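Side-chain contacts in early 35 kDa protein (Autographa californica nucleopolyhedrovirus, PDB 1P35), which inhibits caspases, blocking the apoptotic response of the infected insect cell, and suppresses the host's antiviral RNA interference: residues N31-T36 / E98-S103; Y148-V153 / L166-N171; F264-I269 / H282-A287; E210-S215 / K290-N295; Q23-V28 / A197-V202. One frame throughout, in Å; residues are numbered along the deposited sequence.

Interaction 1: residues N31-T36 / E98-S103; sequences NKIMNT and EHYSVS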
# COMPACT_ATOMS: atom_id res chain seq x y z
N ASN A 31 16.29 -0.97 4.45
CA ASN A 31 16.99 -0.57 3.21
C ASN A 31 16.83 -1.65 2.15
O ASN A 31 16.20 -2.68 2.40
CB ASN A 31 18.49 -0.25 3.43
CG ASN A 31 19.34 -1.46 3.82
OD1 ASN A 31 18.90 -2.62 3.78
ND2 ASN A 31 20.58 -1.18 4.23
N LYS A 32 17.37 -1.40 0.96
CA LYS A 32 17.28 -2.38 -0.11
C LYS A 32 18.59 -2.64 -0.80
O LYS A 32 19.12 -1.78 -1.51
CB LYS A 32 16.21 -1.96 -1.11
CG LYS A 32 15.90 -3.00 -2.18
CD LYS A 32 14.68 -2.60 -3.01
CE LYS A 32 13.47 -2.39 -2.09
NZ LYS A 32 12.23 -2.08 -2.82
N ILE A 33 19.12 -3.84 -0.59
CA ILE A 33 20.41 -4.24 -1.19
C ILE A 33 20.29 -4.95 -2.54
O ILE A 33 19.50 -5.87 -2.71
CB ILE A 33 21.22 -5.12 -0.18
CG1 ILE A 33 21.56 -4.24 1.04
CG2 ILE A 33 22.51 -5.70 -0.83
CD1 ILE A 33 22.24 -4.93 2.19
N MET A 34 21.09 -4.51 -3.50
CA MET A 34 21.08 -5.00 -4.88
C MET A 34 21.92 -6.21 -5.34
O MET A 34 21.66 -6.74 -6.43
CB MET A 34 21.42 -3.84 -5.81
CG MET A 34 20.26 -2.91 -6.10
SD MET A 34 18.94 -3.78 -6.97
CE MET A 34 19.86 -4.55 -8.44
N ASN A 35 22.91 -6.65 -4.57
CA ASN A 35 23.75 -7.79 -5.01
C ASN A 35 23.13 -9.20 -5.01
O ASN A 35 22.34 -9.55 -4.13
CB ASN A 35 25.02 -7.82 -4.16
CG ASN A 35 25.76 -6.51 -4.23
OD1 ASN A 35 25.18 -5.44 -3.97
ND2 ASN A 35 27.03 -6.57 -4.58
N THR A 36 23.50 -10.01 -6.01
CA THR A 36 22.99 -11.39 -6.13
C THR A 36 24.08 -12.43 -5.89
O THR A 36 23.79 -13.53 -5.43
CB THR A 36 22.40 -11.73 -7.54
OG1 THR A 36 23.37 -11.45 -8.56
CG2 THR A 36 21.10 -10.98 -7.79
N GLU A 98 13.24 -9.29 4.54
CA GLU A 98 14.31 -10.10 5.14
C GLU A 98 14.71 -9.35 6.42
O GLU A 98 14.56 -8.14 6.50
CB GLU A 98 15.52 -10.22 4.22
CG GLU A 98 15.34 -11.05 2.97
CD GLU A 98 15.31 -12.52 3.26
OE1 GLU A 98 14.36 -12.97 3.94
OE2 GLU A 98 16.23 -13.23 2.81
N HIS A 99 15.20 -10.07 7.43
CA HIS A 99 15.59 -9.42 8.66
C HIS A 99 17.07 -9.53 8.98
O HIS A 99 17.65 -10.62 8.90
CB HIS A 99 14.78 -9.97 9.83
CG HIS A 99 13.31 -9.75 9.67
ND1 HIS A 99 12.53 -10.46 8.78
CD2 HIS A 99 12.47 -8.86 10.27
CE1 HIS A 99 11.29 -10.03 8.83
NE2 HIS A 99 11.22 -9.06 9.73
N TYR A 100 17.69 -8.40 9.28
CA TYR A 100 19.07 -8.46 9.65
C TYR A 100 19.11 -9.07 11.07
O TYR A 100 18.18 -8.91 11.86
CB TYR A 100 19.72 -7.09 9.75
CG TYR A 100 19.96 -6.34 8.44
CD1 TYR A 100 18.98 -5.53 7.86
CD2 TYR A 100 21.21 -6.36 7.86
CE1 TYR A 100 19.26 -4.76 6.74
CE2 TYR A 100 21.50 -5.59 6.74
CZ TYR A 100 20.53 -4.80 6.18
OH TYR A 100 20.86 -4.03 5.07
N SER A 101 20.21 -9.77 11.35
CA SER A 101 20.48 -10.35 12.65
C SER A 101 21.23 -9.19 13.42
O SER A 101 22.27 -8.72 12.98
CB SER A 101 21.36 -11.61 12.47
OG SER A 101 21.56 -12.27 13.69
N VAL A 102 20.68 -8.76 14.55
CA VAL A 102 21.23 -7.67 15.35
C VAL A 102 21.95 -8.04 16.66
O VAL A 102 21.44 -8.85 17.49
CB VAL A 102 20.07 -6.66 15.72
CG1 VAL A 102 20.56 -5.55 16.56
CG2 VAL A 102 19.42 -6.13 14.41
N SER A 103 23.12 -7.43 16.83
CA SER A 103 23.91 -7.54 18.06
C SER A 103 24.45 -6.12 18.38
O SER A 103 24.32 -5.20 17.56
CB SER A 103 25.07 -8.58 17.94
OG SER A 103 26.08 -8.19 17.02

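Interaction 2: residues Y148-V153 / L166-N171; sequences YVAVCV and LSFEYN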
# COMPACT_ATOMS: atom_id res chain seq x y z
N TYR A 148 27.27 3.80 21.10
CA TYR A 148 27.34 2.35 20.85
C TYR A 148 27.34 2.01 19.37
O TYR A 148 27.30 2.90 18.52
CB TYR A 148 26.19 1.62 21.56
CG TYR A 148 26.36 1.57 23.06
CD1 TYR A 148 26.30 2.74 23.83
CD2 TYR A 148 26.62 0.36 23.71
CE1 TYR A 148 26.49 2.72 25.19
CE2 TYR A 148 26.82 0.33 25.08
CZ TYR A 148 26.76 1.53 25.82
OH TYR A 148 26.98 1.53 27.16
N VAL A 149 27.37 0.71 19.06
CA VAL A 149 27.40 0.28 17.67
C VAL A 149 26.46 -0.88 17.40
O VAL A 149 26.60 -1.93 18.03
CB VAL A 149 28.80 -0.19 17.22
CG1 VAL A 149 28.71 -0.70 15.78
CG2 VAL A 149 29.83 0.95 17.32
N ALA A 150 25.51 -0.68 16.49
CA ALA A 150 24.57 -1.74 16.14
C ALA A 150 25.25 -2.53 15.03
O ALA A 150 25.69 -1.93 14.05
CB ALA A 150 23.21 -1.14 15.63
N VAL A 151 25.32 -3.87 15.18
CA VAL A 151 25.98 -4.73 14.18
C VAL A 151 24.87 -5.54 13.54
O VAL A 151 24.21 -6.34 14.20
CB VAL A 151 27.00 -5.66 14.87
CG1 VAL A 151 27.65 -6.58 13.85
CG2 VAL A 151 28.05 -4.82 15.66
N CYS A 152 24.63 -5.31 12.26
CA CYS A 152 23.52 -5.96 11.56
C CYS A 152 24.00 -6.96 10.51
O CYS A 152 24.73 -6.58 9.61
CB CYS A 152 22.68 -4.85 10.97
SG CYS A 152 22.35 -3.53 12.30
N VAL A 153 23.60 -8.23 10.64
CA VAL A 153 24.09 -9.24 9.70
C VAL A 153 23.00 -9.69 8.75
O VAL A 153 21.88 -9.94 9.17
CB VAL A 153 24.66 -10.52 10.39
CG1 VAL A 153 25.23 -11.46 9.31
CG2 VAL A 153 25.78 -10.16 11.40
N LEU A 166 15.01 -4.17 10.08
CA LEU A 166 15.44 -4.43 11.45
C LEU A 166 14.81 -3.37 12.30
O LEU A 166 14.45 -2.31 11.79
CB LEU A 166 16.95 -4.37 11.62
CG LEU A 166 17.66 -3.00 11.48
CD1 LEU A 166 17.77 -2.31 12.82
CD2 LEU A 166 19.08 -3.19 10.99
N SER A 167 14.63 -3.67 13.57
CA SER A 167 14.11 -2.73 14.53
C SER A 167 14.49 -3.21 15.93
O SER A 167 14.56 -4.40 16.18
CB SER A 167 12.59 -2.58 14.39
OG SER A 167 11.92 -3.83 14.40
N PHE A 168 14.75 -2.29 16.84
CA PHE A 168 15.14 -2.68 18.16
C PHE A 168 14.98 -1.49 19.11
O PHE A 168 14.88 -0.34 18.65
CB PHE A 168 16.60 -3.22 18.12
CG PHE A 168 17.63 -2.16 17.69
CD1 PHE A 168 17.89 -1.04 18.48
CD2 PHE A 168 18.28 -2.26 16.46
CE1 PHE A 168 18.77 -0.01 18.04
CE2 PHE A 168 19.15 -1.27 16.00
CZ PHE A 168 19.39 -0.13 16.80
N GLU A 169 14.87 -1.78 20.40
CA GLU A 169 14.80 -0.72 21.40
C GLU A 169 16.16 -0.58 22.06
O GLU A 169 16.89 -1.56 22.24
CB GLU A 169 13.77 -1.01 22.48
CG GLU A 169 12.37 -0.68 22.07
CD GLU A 169 11.34 -1.21 23.03
OE1 GLU A 169 11.56 -1.06 24.23
OE2 GLU A 169 10.31 -1.75 22.58
N TYR A 170 16.52 0.64 22.39
CA TYR A 170 17.78 0.86 23.06
C TYR A 170 17.59 1.92 24.16
O TYR A 170 16.53 2.61 24.23
CB TYR A 170 18.87 1.27 22.06
CG TYR A 170 18.57 2.57 21.32
CD1 TYR A 170 17.54 2.66 20.41
CD2 TYR A 170 19.36 3.71 21.53
CE1 TYR A 170 17.28 3.87 19.72
CE2 TYR A 170 19.11 4.92 20.86
CZ TYR A 170 18.08 5.00 19.97
OH TYR A 170 17.73 6.23 19.50
N ASN A 171 18.60 2.04 25.02
CA ASN A 171 18.61 2.98 26.14
C ASN A 171 19.66 4.07 25.89
O ASN A 171 20.83 3.90 26.20
CB ASN A 171 18.91 2.19 27.40
CG ASN A 171 17.85 1.18 27.67
OD1 ASN A 171 18.10 -0.03 27.69
ND2 ASN A 171 16.61 1.67 27.82

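Interaction 3: residues F264-I269 / H282-A287; sequences FCNGFI and HNVTSA. With EDO (1,2-ethanediol), chain F.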
# COMPACT_ATOMS: atom_id res chain seq x y z
N PHE A 264 12.16 18.48 -6.30
CA PHE A 264 13.28 17.79 -5.62
C PHE A 264 13.74 18.47 -4.39
O PHE A 264 14.94 18.74 -4.24
CB PHE A 264 14.48 17.60 -6.52
CG PHE A 264 14.16 17.10 -7.88
CD1 PHE A 264 13.17 16.15 -8.08
CD2 PHE A 264 14.94 17.48 -8.95
CE1 PHE A 264 12.98 15.59 -9.32
CE2 PHE A 264 14.76 16.93 -10.20
CZ PHE A 264 13.77 15.97 -10.39
N CYS A 265 12.81 18.82 -3.51
CA CYS A 265 13.19 19.43 -2.26
C CYS A 265 13.73 18.36 -1.31
O CYS A 265 13.04 17.36 -0.99
CB CYS A 265 11.98 20.14 -1.60
SG CYS A 265 11.27 21.48 -2.61
N ASN A 266 14.94 18.61 -0.83
CA ASN A 266 15.65 17.72 0.08
C ASN A 266 16.16 18.53 1.29
O ASN A 266 16.64 19.68 1.17
CB ASN A 266 16.80 17.06 -0.67
CG ASN A 266 16.31 16.07 -1.71
OD1 ASN A 266 15.92 14.93 -1.37
ND2 ASN A 266 16.26 16.51 -2.98
N GLY A 267 16.09 17.91 2.45
CA GLY A 267 16.52 18.59 3.65
C GLY A 267 15.85 18.12 4.92
O GLY A 267 15.59 16.94 5.10
N PHE A 268 15.58 19.09 5.79
CA PHE A 268 15.03 18.87 7.11
C PHE A 268 13.80 19.76 7.35
O PHE A 268 13.82 21.00 7.11
CB PHE A 268 16.11 19.23 8.17
CG PHE A 268 17.34 18.41 8.09
CD1 PHE A 268 18.22 18.55 7.02
CD2 PHE A 268 17.58 17.40 9.03
CE1 PHE A 268 19.34 17.67 6.88
CE2 PHE A 268 18.67 16.53 8.91
CZ PHE A 268 19.57 16.66 7.81
N ILE A 269 12.72 19.14 7.82
CA ILE A 269 11.51 19.86 8.16
C ILE A 269 11.28 19.52 9.62
O ILE A 269 11.16 18.33 9.97
CB ILE A 269 10.30 19.42 7.31
CG1 ILE A 269 10.40 20.05 5.91
CG2 ILE A 269 8.98 19.83 8.01
CD1 ILE A 269 9.42 19.44 4.86
N HIS A 282 16.97 12.35 -0.85
CA HIS A 282 16.67 11.45 -1.95
C HIS A 282 17.43 11.68 -3.22
O HIS A 282 17.14 12.63 -3.94
CB HIS A 282 15.17 11.52 -2.25
CG HIS A 282 14.74 10.71 -3.44
ND1 HIS A 282 15.01 9.37 -3.56
CD2 HIS A 282 13.95 11.04 -4.49
CE1 HIS A 282 14.40 8.90 -4.64
NE2 HIS A 282 13.76 9.89 -5.23
N ASN A 283 18.35 10.76 -3.50
CA ASN A 283 19.18 10.89 -4.67
C ASN A 283 20.03 12.18 -4.70
O ASN A 283 20.19 12.82 -5.73
CB ASN A 283 18.31 10.81 -5.92
CG ASN A 283 17.85 9.36 -6.26
OD1 ASN A 283 17.01 9.16 -7.16
ND2 ASN A 283 18.42 8.37 -5.58
N VAL A 284 20.59 12.56 -3.56
CA VAL A 284 21.40 13.76 -3.55
C VAL A 284 22.79 13.29 -3.28
O VAL A 284 22.96 12.18 -2.76
CB VAL A 284 20.95 14.74 -2.45
CG1 VAL A 284 19.53 15.14 -2.70
CG2 VAL A 284 21.07 14.05 -1.04
N THR A 285 23.79 14.09 -3.67
CA THR A 285 25.18 13.72 -3.40
C THR A 285 25.83 14.80 -2.52
O THR A 285 25.40 15.96 -2.52
CB THR A 285 25.98 13.60 -4.70
OG1 THR A 285 26.04 14.89 -5.29
CG2 THR A 285 25.32 12.58 -5.68
N SER A 286 26.86 14.43 -1.79
CA SER A 286 27.54 15.36 -0.90
C SER A 286 28.89 14.83 -0.51
O SER A 286 29.14 13.65 -0.62
CB SER A 286 26.74 15.55 0.39
OG SER A 286 27.43 16.31 1.32
N ALA A 287 29.74 15.75 -0.07
CA ALA A 287 31.08 15.47 0.38
C ALA A 287 31.03 15.22 1.90
O ALA A 287 31.94 14.66 2.45
CB ALA A 287 32.00 16.67 0.08
C1 EDO F . 30.51 18.63 -2.66
O1 EDO F . 30.50 19.35 -3.91
C2 EDO F . 29.63 19.35 -1.68
O2 EDO F . 29.26 18.46 -0.63
O HOH W 1 15.23 14.44 -5.03

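Interaction 4: residues E210-S215 / K290-N295; sequences EEFVQS and KNVILN. With EDO (1,2-ethanediol), chain F.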
# COMPACT_ATOMS: atom_id res chain seq x y z
N GLU A 210 21.74 23.24 8.71
CA GLU A 210 22.22 24.16 7.65
C GLU A 210 23.45 23.58 7.02
O GLU A 210 23.56 23.50 5.80
CB GLU A 210 22.55 25.56 8.20
CG GLU A 210 21.30 26.32 8.62
CD GLU A 210 21.60 27.74 9.06
OE1 GLU A 210 22.17 28.51 8.25
OE2 GLU A 210 21.25 28.07 10.23
N GLU A 211 24.38 23.17 7.87
CA GLU A 211 25.61 22.57 7.36
C GLU A 211 25.32 21.35 6.45
O GLU A 211 25.95 21.15 5.44
CB GLU A 211 26.49 22.10 8.52
CG GLU A 211 27.70 21.27 8.04
CD GLU A 211 28.54 20.69 9.16
OE1 GLU A 211 27.99 20.10 10.13
OE2 GLU A 211 29.78 20.79 9.06
N PHE A 212 24.37 20.50 6.86
CA PHE A 212 24.10 19.30 6.06
C PHE A 212 23.46 19.70 4.70
O PHE A 212 23.90 19.25 3.63
CB PHE A 212 23.17 18.33 6.88
CG PHE A 212 23.40 16.89 6.58
CD1 PHE A 212 23.01 16.34 5.35
CD2 PHE A 212 24.05 16.07 7.50
CE1 PHE A 212 23.28 14.99 5.04
CE2 PHE A 212 24.32 14.72 7.19
CZ PHE A 212 23.94 14.18 5.97
N VAL A 213 22.44 20.58 4.74
CA VAL A 213 21.74 21.00 3.53
C VAL A 213 22.62 21.79 2.52
O VAL A 213 22.51 21.57 1.31
CB VAL A 213 20.47 21.78 3.88
CG1 VAL A 213 19.77 22.35 2.61
CG2 VAL A 213 19.48 20.83 4.61
N GLN A 214 23.48 22.68 3.03
CA GLN A 214 24.38 23.48 2.18
C GLN A 214 25.33 22.57 1.38
O GLN A 214 25.73 22.92 0.25
CB GLN A 214 25.24 24.45 3.04
CG GLN A 214 24.45 25.51 3.69
CD GLN A 214 25.25 26.32 4.72
OE1 GLN A 214 26.39 26.00 5.07
NE2 GLN A 214 24.62 27.35 5.22
N SER A 215 25.70 21.43 1.97
CA SER A 215 26.61 20.47 1.33
C SER A 215 25.95 19.61 0.23
O SER A 215 26.64 18.97 -0.58
CB SER A 215 27.19 19.51 2.38
OG SER A 215 26.25 18.49 2.73
N LYS A 290 28.30 12.09 7.21
CA LYS A 290 28.16 12.03 8.65
C LYS A 290 26.75 11.72 9.22
O LYS A 290 25.74 11.80 8.51
CB LYS A 290 28.70 13.35 9.26
CG LYS A 290 28.05 14.60 8.72
CD LYS A 290 28.51 15.90 9.46
CE LYS A 290 27.98 16.03 10.88
NZ LYS A 290 28.37 17.33 11.51
N ASN A 291 26.69 11.34 10.51
CA ASN A 291 25.40 11.10 11.15
C ASN A 291 24.86 12.46 11.65
O ASN A 291 25.57 13.45 11.69
CB ASN A 291 25.57 10.13 12.35
CG ASN A 291 26.13 8.78 11.93
OD1 ASN A 291 25.75 8.27 10.87
ND2 ASN A 291 27.01 8.19 12.75
N VAL A 292 23.59 12.50 12.01
CA VAL A 292 22.99 13.70 12.56
C VAL A 292 22.85 13.30 14.02
O VAL A 292 22.36 12.21 14.31
CB VAL A 292 21.62 13.98 11.90
CG1 VAL A 292 20.80 14.89 12.77
CG2 VAL A 292 21.84 14.58 10.52
N ILE A 293 23.31 14.13 14.94
CA ILE A 293 23.25 13.79 16.36
C ILE A 293 22.46 14.89 17.06
O ILE A 293 22.80 16.08 16.93
CB ILE A 293 24.74 13.61 16.89
CG1 ILE A 293 25.39 12.48 16.04
CG2 ILE A 293 24.77 13.21 18.38
CD1 ILE A 293 26.81 12.00 16.42
N LEU A 294 21.35 14.52 17.72
CA LEU A 294 20.49 15.51 18.41
C LEU A 294 20.28 15.24 19.89
O LEU A 294 20.61 14.16 20.38
CB LEU A 294 19.11 15.55 17.73
CG LEU A 294 19.26 15.88 16.24
CD1 LEU A 294 18.06 15.41 15.49
CD2 LEU A 294 19.60 17.39 16.05
N ASN A 295 19.71 16.22 20.58
CA ASN A 295 19.34 16.08 21.99
C ASN A 295 17.86 15.72 22.00
O ASN A 295 17.08 16.23 21.19
CB ASN A 295 19.55 17.40 22.77
CG ASN A 295 21.02 17.76 22.94
OD1 ASN A 295 21.81 16.94 23.41
ND2 ASN A 295 21.39 18.97 22.56
C1 EDO F . 30.51 18.63 -2.66
O1 EDO F . 30.50 19.35 -3.91
C2 EDO F . 29.63 19.35 -1.68
O2 EDO F . 29.26 18.46 -0.63

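Interaction 5: residues Q23-V28 / A197-V202; sequences QTRELV and AYVDSV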
# COMPACT_ATOMS: atom_id res chain seq x y z
N GLN A 23 13.37 6.28 29.21
CA GLN A 23 14.76 5.82 29.01
C GLN A 23 14.94 4.82 27.91
O GLN A 23 15.92 4.09 27.89
CB GLN A 23 15.36 5.21 30.25
CG GLN A 23 14.67 4.00 30.79
CD GLN A 23 13.68 4.42 31.83
OE1 GLN A 23 13.88 5.43 32.47
NE2 GLN A 23 12.63 3.63 32.03
N THR A 24 13.99 4.79 26.99
CA THR A 24 14.07 3.86 25.90
C THR A 24 13.61 4.54 24.62
O THR A 24 12.70 5.40 24.65
CB THR A 24 13.14 2.63 26.15
OG1 THR A 24 13.29 2.16 27.50
CG2 THR A 24 13.46 1.52 25.14
N ARG A 25 14.24 4.17 23.51
CA ARG A 25 13.84 4.69 22.20
C ARG A 25 13.91 3.51 21.24
O ARG A 25 14.55 2.49 21.56
CB ARG A 25 14.75 5.86 21.72
CG ARG A 25 14.67 7.14 22.53
CD ARG A 25 15.57 8.25 21.95
NE ARG A 25 15.21 8.56 20.56
CZ ARG A 25 14.42 9.57 20.20
NH1 ARG A 25 13.90 10.38 21.11
NH2 ARG A 25 14.12 9.78 18.93
N GLU A 26 13.22 3.61 20.10
CA GLU A 26 13.25 2.53 19.13
C GLU A 26 13.74 3.01 17.75
O GLU A 26 13.38 4.09 17.27
CB GLU A 26 11.85 1.89 18.99
CG GLU A 26 11.79 0.78 17.93
CD GLU A 26 10.34 0.41 17.58
OE1 GLU A 26 9.61 1.29 17.11
OE2 GLU A 26 9.93 -0.76 17.75
N LEU A 27 14.60 2.20 17.15
CA LEU A 27 15.14 2.46 15.86
C LEU A 27 14.61 1.41 14.90
O LEU A 27 14.74 0.22 15.16
CB LEU A 27 16.67 2.39 15.86
CG LEU A 27 17.20 2.52 14.42
CD1 LEU A 27 16.93 3.96 13.93
CD2 LEU A 27 18.70 2.24 14.33
N VAL A 28 14.00 1.87 13.80
CA VAL A 28 13.48 1.05 12.73
C VAL A 28 14.38 1.50 11.58
O VAL A 28 14.59 2.72 11.31
CB VAL A 28 11.98 1.31 12.44
CG1 VAL A 28 11.60 0.59 11.13
CG2 VAL A 28 11.13 0.68 13.51
N ALA A 197 13.85 9.86 6.91
CA ALA A 197 13.82 9.58 8.32
C ALA A 197 12.74 10.40 9.03
O ALA A 197 12.40 11.55 8.66
CB ALA A 197 15.18 9.84 8.96
N TYR A 198 12.19 9.76 10.05
CA TYR A 198 11.17 10.33 10.90
C TYR A 198 11.76 10.15 12.32
O TYR A 198 12.07 9.01 12.69
CB TYR A 198 9.84 9.53 10.72
CG TYR A 198 8.73 9.95 11.66
CD1 TYR A 198 8.78 9.63 13.02
CD2 TYR A 198 7.63 10.70 11.19
CE1 TYR A 198 7.78 10.02 13.90
CE2 TYR A 198 6.60 11.10 12.05
CZ TYR A 198 6.68 10.74 13.42
OH TYR A 198 5.64 11.01 14.28
N VAL A 199 11.95 11.23 13.09
CA VAL A 199 12.55 11.12 14.45
C VAL A 199 11.78 12.05 15.38
O VAL A 199 11.69 13.23 15.09
CB VAL A 199 14.04 11.57 14.50
CG1 VAL A 199 14.62 11.22 15.87
CG2 VAL A 199 14.87 10.89 13.37
N ASP A 200 11.21 11.51 16.47
CA ASP A 200 10.42 12.34 17.38
C ASP A 200 11.10 12.60 18.70
O ASP A 200 12.15 12.05 18.97
CB ASP A 200 9.01 11.76 17.61
CG ASP A 200 8.99 10.46 18.44
OD1 ASP A 200 9.83 10.25 19.32
OD2 ASP A 200 8.04 9.66 18.24
N SER A 201 10.50 13.49 19.49
CA SER A 201 11.01 13.90 20.79
C SER A 201 12.42 14.42 20.69
O SER A 201 13.27 14.08 21.52
CB SER A 201 10.95 12.74 21.80
OG SER A 201 9.72 12.05 21.69
N VAL A 202 12.66 15.25 19.67
CA VAL A 202 13.99 15.83 19.45
C VAL A 202 14.03 17.33 19.35
O VAL A 202 13.10 17.94 18.91
CB VAL A 202 14.71 15.24 18.19
CG1 VAL A 202 15.17 13.84 18.53
CG2 VAL A 202 13.75 15.22 16.93

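Interaction 1: residues N31-T36 / E98-S103
At Asn31 and Tyr100 the two backbones stand well apart, with CA of Asn31 10.4 Å from CA of Tyr100, which sits in the break between 98-99 and 101-103, and the tyrosine ring bridges the space. Its phenol OH gives a hydrogen bond of 2.7 Å to Asn31 OD1. The oxygen lies at the edge of the ring, in its plane, while the donor sits in the carbonyl plane on a lone pair of OD1, at a C=O...donor angle of 102°. Amide and ring planes are turned 58° apart. Strand 164-170 explains the separation: strand 24-33 pairs with it antiparallel and strand 98-106 parallel, so Tyr100 spans between two strands that both pair with 164-170, and rests on Gln164. Asn31 holds its CG between the backbone N and the carbonyl carbon (chi1 67°), which swings the amide end closer to Tyr100 than its CB direction would bring it. Ile33 adds an apolar partner from its outermost methyl: its CD1 comes obliquely to 3.3 Å from Tyr100 OH and 4.3 Å from Tyr100 CZ. On the strand 148-154 side, Leu154 touches both Ile33 and Tyr100, and Cys152 packs on the tyrosine.

Interaction 2: residues Y148-V153 / L166-N171
Cys152 and Leu166 make the tight end of this contact, where the sulphur presses on one branch of the leucine: Cys152 SG lies 3.5 Å from Leu166 CD2. The same methyl reaches back along the cysteine, with CD2 of Leu166 4.0 Å from CB of Cys152. Leu166 projects toward the facing strand with CG between its backbone N and carbonyl carbon (chi1 69°), and Phe168 two residues on takes much the same setting (chi1 63°). Packing is slacker there: the methyl of Ala150 approaches the far part of the ring obliquely, its CB 4.1 Å from both CE2 and CZ of Phe168. The backbones spread in step, from 8.2 Å between CA of Cys152 and CA of Leu166 to 9.7 Å between CA of Ala150 and CA of Phe168. The two strands face each other through their side chains and do not pair; strand 98-106 pairs with both, antiparallel with 148-154 and parallel with 164-170, while 42-48 flanks the first and 24-33 and 52-55 the second. Apolar neighbours enlarge the interior, Phe46 lying against Ala150 and Cys152 and Leu27 against Phe168. Beyond the Ala150-Phe168 pair no side chains meet across the two segments; Tyr148 and Asn171 there are partly exposed, and Asn171 ND2 hydrogen-bonds the carbonyl O of Gln23.

Interaction 3: residues F264-I269 / H282-A287
Asn266 points its amide at segment 282-287 and meets His282 and Val284 there in different ways. Its OD1 accepts the backbone N-H of His282 at 2.8 Å, with an N-H...acceptor angle of 159°; the donor stands above the carbonyl plane, 40° out of it, and so is not on a lone pair. The amide plane of Asn266 is turned 41° from the ring plane of His282, whose CB lies 3.6 Å from Asn266 OD1. The other end of the amide is tied to the same residue through a water, which accepts from Asn266 ND2 at 3.1 Å and donates to His282 O at 2.8 Å. Val284 runs alongside the asparagine in the opposite sense, so that its CG1 comes 3.5 Å from Asn266 CG. The imidazole goes elsewhere, with ND1 of His282 hydrogen-bonded to Asp194. Strands 259-271 and 276-282 are antiparallel neighbours, and the chain turns a corner in both segments, at Gly267 and at Asn283; Asn283 and Val284 together face Tyr193 as a G1 beta bulge. Farther along, the backbone N of Ala287 donates to O2 of an ethanediol, at 2.8 Å, probably picked up from the crystallisation liquor. With one amide serving both the N-H and, by way of the water, the C=O of His282, its oxygen and nitrogen ends are distinguished and the rotation of the group is fixed where the chain turns its corners.

Interaction 4: residues E210-S215 / K290-N295
Glu211 holds CG anti to its backbone N (chi1 171°) and runs out extended from the helix, while Lys290 bends at chi3 (-71°), and the two side chains cross at about a right angle; Phe212, with an unusual chi1 of -149°, sets its ring edge to Lys290. Glu211 OE1 and Lys290 NZ form a salt bridge of 3.1 Å; the ammonium comes to the syn side of that oxygen, tilted from the carboxylate plane. Beside the salt bridge, the Phe212 ring lies between helix 206-215 and the segment leading into strand 292-295. The carbonyl O of Lys290 lies near the ring plane, at its edge, 3.5 Å from Phe212 CE2. Lys290 CG lies alongside, 4.0 Å from Phe212 CE2, and Val292 CG2 approaches obliquely to 4.0 Å from Phe212 CD2. One turn on, Ser215 OG donates to Phe212 O at 2.6 Å and is also linked to Ser286, while Ser215 O accepts from O2 of an ethanediol at 2.7 Å. Strand 292-295 pairs antiparallel with 176-179. The lysine works in two parts, its CG and carbonyl O against a buried ring and its charge at the partly exposed margin, where solvent would probably moderate the attraction to Glu211.

Interaction 5: residues Q23-V28 / A197-V202
Where strand 191-199 runs out into the loop that leads to helix 206-215, Arg25 of strand 24-33 grips the departing chain at Asp200. Both terminal nitrogens go end-on to one atom: Arg25 NH2 donates to Asp200 O at 3.0 Å and Arg25 NH1 to the same oxygen at 3.2 Å. The acceptor lies in the guanidinium plane, only 4° out of it, and the NH2 bond is the straighter, with an N-H...acceptor angle of 156°. A bend at chi3 (58°) helps turn the planar head to this carbonyl. Val199 crosses the arginine at about a right angle, placing its CG1 3.4 Å from Arg25 NH2, and the CB of Ser201 is 3.8 Å from Arg25 NH1. The Asp200 carboxylate is not gripped by the arginine; its OD1 receives Ser201 OG at 3.0 Å, from above the carboxylate plane, and the backbone N of Gln19. Two anchors on strand 10-21 fix the guanidinium further, a salt bridge from NH2 to Asp17 and a hydrogen bond from NH1 to Gln19. That strand pairs antiparallel with 24-33 and parallel with 191-199, so Arg25 reaches past it, and Val177 of strand 176-179 packs against both Arg25 and Val202.

From the N terminus, interaction 5 opens first at 23-28 and closes at 197-202, enclosing a loop of 168 residues. Nested within it, in series, are interaction 1, which opens farther along the same strand 24-33 and closes at 98-103, and interaction 2, a short loop from 148-153 to 166-171. Interactions 1 and 2 meet through pairing of strands 98-106 and 148-154, and interactions 2 and 5 through that of 164-170 and 24-33. Interaction 4 follows, running from helix 206-215 to strand 292-295 and containing interaction 3; these two meet at Ser215 and Ser286. None cross, and Val202 packing on Asn295 joins interaction 5 to interaction 4.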